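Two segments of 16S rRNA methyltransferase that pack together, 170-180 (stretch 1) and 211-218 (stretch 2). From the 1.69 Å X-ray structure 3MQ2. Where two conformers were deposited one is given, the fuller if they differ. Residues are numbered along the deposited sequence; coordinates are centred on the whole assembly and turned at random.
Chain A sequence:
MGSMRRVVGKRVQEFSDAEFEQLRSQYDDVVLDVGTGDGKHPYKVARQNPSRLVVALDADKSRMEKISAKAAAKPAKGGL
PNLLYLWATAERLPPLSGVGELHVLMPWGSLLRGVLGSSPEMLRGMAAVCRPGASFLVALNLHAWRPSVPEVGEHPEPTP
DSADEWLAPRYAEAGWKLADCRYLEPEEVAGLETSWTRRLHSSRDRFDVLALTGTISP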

# COMPACT_ATOMS: atom_id res chain seq x y z
N ARG A 170 14.71 -11.98 5.01
CA ARG A 170 13.43 -11.98 5.71
C ARG A 170 12.26 -11.98 4.75
O ARG A 170 11.26 -12.66 4.97
N TYR A 171 12.38 -11.20 3.68
CA TYR A 171 11.31 -11.15 2.69
C TYR A 171 11.16 -12.51 2.02
O TYR A 171 10.04 -12.99 1.83
N ALA A 172 12.29 -13.14 1.67
CA ALA A 172 12.26 -14.45 1.02
C ALA A 172 11.57 -15.50 1.89
O ALA A 172 10.81 -16.32 1.37
N GLU A 173 11.83 -15.47 3.19
CA GLU A 173 11.19 -16.40 4.13
C GLU A 173 9.67 -16.27 4.06
O GLU A 173 8.95 -17.24 4.30
N ALA A 174 9.19 -15.08 3.73
CA ALA A 174 7.76 -14.79 3.72
C ALA A 174 7.19 -14.86 2.31
O ALA A 174 6.02 -14.58 2.10
N GLY A 175 8.03 -15.23 1.34
CA GLY A 175 7.58 -15.37 -0.03
C GLY A 175 7.60 -14.10 -0.86
O GLY A 175 6.88 -14.00 -1.86
N TRP A 176 8.40 -13.12 -0.46
CA TRP A 176 8.62 -11.91 -1.26
C TRP A 176 10.04 -11.89 -1.81
O TRP A 176 11.00 -12.01 -1.06
N LYS A 177 10.16 -11.73 -3.12
CA LYS A 177 11.47 -11.62 -3.75
C LYS A 177 11.86 -10.16 -3.84
O LYS A 177 11.33 -9.41 -4.67
N LEU A 178 12.78 -9.74 -2.97
CA LEU A 178 13.22 -8.34 -2.94
C LEU A 178 14.28 -8.12 -4.01
O LEU A 178 15.42 -8.56 -3.86
N ALA A 179 13.89 -7.44 -5.09
CA ALA A 179 14.75 -7.31 -6.26
C ALA A 179 15.54 -6.02 -6.26
O ALA A 179 16.64 -5.96 -6.80
N ASP A 180 14.97 -4.97 -5.68
CA ASP A 180 15.62 -3.68 -5.72
C ASP A 180 15.35 -2.86 -4.46
O ASP A 180 14.26 -2.91 -3.90
N ALA A 211 12.72 2.92 -1.23
CA ALA A 211 11.79 2.07 -1.98
C ALA A 211 12.29 0.64 -2.11
O ALA A 211 13.38 0.40 -2.61
N LEU A 212 11.47 -0.30 -1.66
CA LEU A 212 11.75 -1.73 -1.80
C LEU A 212 10.81 -2.26 -2.87
O LEU A 212 9.60 -2.17 -2.72
N THR A 213 11.36 -2.84 -3.94
CA THR A 213 10.49 -3.40 -4.97
C THR A 213 10.88 -4.83 -5.30
O THR A 213 12.00 -5.27 -5.05
N GLY A 214 9.94 -5.56 -5.87
CA GLY A 214 10.19 -6.93 -6.23
C GLY A 214 8.91 -7.62 -6.66
O GLY A 214 7.96 -6.97 -7.11
N THR A 215 8.90 -8.93 -6.50
CA THR A 215 7.77 -9.75 -6.92
C THR A 215 7.41 -10.72 -5.81
O THR A 215 8.24 -11.10 -4.99
N ILE A 216 6.14 -11.12 -5.79
CA ILE A 216 5.67 -12.12 -4.85
C ILE A 216 6.03 -13.49 -5.41
O ILE A 216 5.67 -13.82 -6.54
N SER A 217 6.74 -14.28 -4.62
CA SER A 217 7.27 -15.56 -5.10
C SER A 217 7.24 -16.54 -3.94
O SER A 217 8.25 -16.73 -3.26
N PRO A 218 6.08 -17.15 -3.69
CA PRO A 218 5.90 -18.07 -2.55
C PRO A 218 6.56 -19.44 -2.75
O PRO A 218 7.20 -19.70 -3.76

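Strands 176-180 and 211-216 run antiparallel, and their side chains sort onto two faces of the sheet. One face, carrying Trp176 and Ile216, is greasy and buried. Trp176 (chi1 m) spreads its indole as a flat floor, and Ile216, with both chi angles m, brings its tip down on it: CD1 of Ile216 lies 3.6 Å from the centroid of the Trp176 five-membered ring, almost on the ring normal, so a methyl bump meets a broad aromatic face. The indole suits this place because its face offers apolar surface while its NE1 is satisfied elsewhere in the structure.

Farther along, Leu178 (t, p) starts away from the partner strand, but its end returns, and CD1 of Leu178 reaches CB of Leu212 at 3.7 Å. Leu212 (m, t) in turn sends CD1 to within 3.4 Å of OH of Tyr171, meeting the tyrosine ring obliquely. Branched leucines fill such irregular space well, and the helix residue Tyr171 (chi1 m) thereby joins the same apolar packing.

The other face is more open and more polar. Lys177 (chi1 t) lays its CB 3.7 Å from OG1 of Thr215 (p), then leads its amino end away from the contact. Asp180 (t) packs CB against OG1 of Thr213 (p) at 3.4 Å. Water 1 links this pair: it hydrogen-bonds OD2 of Asp180 at 2.6 Å, OG1 of Thr213 at 2.9 Å and the backbone O of Ala211 at 3.0 Å.

Glycines open hollows where a side chain would not fit. At Gly214 an ideal CB would sit 1.8 Å from O of Lys177, a clash; without one, Gly214 CA approaches that oxygen to 3.1 Å beside the beta bulge. At Gly175, phi is positive after the helix, and a CB would jam against the carbonyl O of Ala174, which by itself calls for glycine; an ideal CB there would also be tight against CA of Pro218, at 3.3 Å.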

# COMPACT_ATOMS: atom_id res chain seq x y z
CB ARG A 170 13.31 -10.76 6.62
CG ARG A 170 14.29 -10.72 7.77
CD ARG A 170 14.09 -9.46 8.58
NE ARG A 170 14.77 -9.53 9.87
CZ ARG A 170 14.58 -8.66 10.86
NH1 ARG A 170 13.72 -7.65 10.70
NH2 ARG A 170 15.24 -8.80 12.00
CB TYR A 171 11.57 -10.04 1.67
CG TYR A 171 10.99 -8.70 2.08
CD1 TYR A 171 11.11 -8.24 3.38
CD2 TYR A 171 10.32 -7.91 1.16
CE1 TYR A 171 10.58 -7.02 3.77
CE2 TYR A 171 9.79 -6.68 1.53
CZ TYR A 171 9.92 -6.24 2.83
OH TYR A 171 9.38 -5.03 3.20
CB ALA A 172 13.67 -14.91 0.67
CB GLU A 173 11.64 -16.11 5.56
CG GLU A 173 13.15 -16.13 5.77
CD GLU A 173 13.55 -15.61 7.14
OE1 GLU A 173 14.76 -15.41 7.37
OE2 GLU A 173 12.65 -15.39 7.98
CB ALA A 174 7.48 -13.43 4.34
CB TRP A 176 8.43 -10.64 -0.44
CG TRP A 176 7.04 -10.40 0.10
CD1 TRP A 176 6.19 -11.33 0.63
CD2 TRP A 176 6.37 -9.14 0.16
NE1 TRP A 176 5.01 -10.71 1.03
CE2 TRP A 176 5.10 -9.36 0.75
CE3 TRP A 176 6.72 -7.83 -0.20
CZ2 TRP A 176 4.19 -8.34 0.97
CZ3 TRP A 176 5.81 -6.81 0.01
CH2 TRP A 176 4.56 -7.07 0.59
CB LYS A 177 11.47 -12.25 -5.14
CG LYS A 177 12.74 -11.98 -5.95
CD LYS A 177 13.99 -12.33 -5.16
CE LYS A 177 15.25 -12.03 -5.96
NZ LYS A 177 15.27 -12.75 -7.26
CB LEU A 178 13.76 -7.97 -1.56
CG LEU A 178 14.18 -6.51 -1.38
CD1 LEU A 178 13.05 -5.55 -1.76
CD2 LEU A 178 14.63 -6.26 0.06
CB ALA A 179 13.91 -7.39 -7.52
CB ASP A 180 15.16 -2.89 -6.94
CG ASP A 180 15.95 -1.61 -7.12
OD1 ASP A 180 17.10 -1.69 -7.61
OD2 ASP A 180 15.42 -0.54 -6.78
CB ALA A 211 11.54 2.66 -3.37
CB LEU A 212 11.47 -2.45 -0.48
CG LEU A 212 12.13 -1.93 0.80
CD1 LEU A 212 11.63 -2.71 2.01
CD2 LEU A 212 13.64 -2.01 0.71
CB THR A 213 10.48 -2.55 -6.27
OG1 THR A 213 11.81 -2.39 -6.77
CG2 THR A 213 9.88 -1.16 -6.00
CB THR A 215 8.09 -10.54 -8.21
OG1 THR A 215 9.20 -11.41 -7.97
CG2 THR A 215 8.44 -9.60 -9.35
CB ILE A 216 4.14 -12.00 -4.63
CG1 ILE A 216 3.75 -10.61 -4.10
CG2 ILE A 216 3.64 -13.10 -3.69
CD1 ILE A 216 4.46 -10.21 -2.79
CB SER A 217 8.70 -15.36 -5.60
OG SER A 217 9.16 -16.52 -6.28
CB PRO A 218 4.38 -18.23 -2.46
CG PRO A 218 3.81 -17.07 -3.24
CD PRO A 218 4.80 -16.83 -4.34
O HOH W 1 13.13 -0.14 -5.52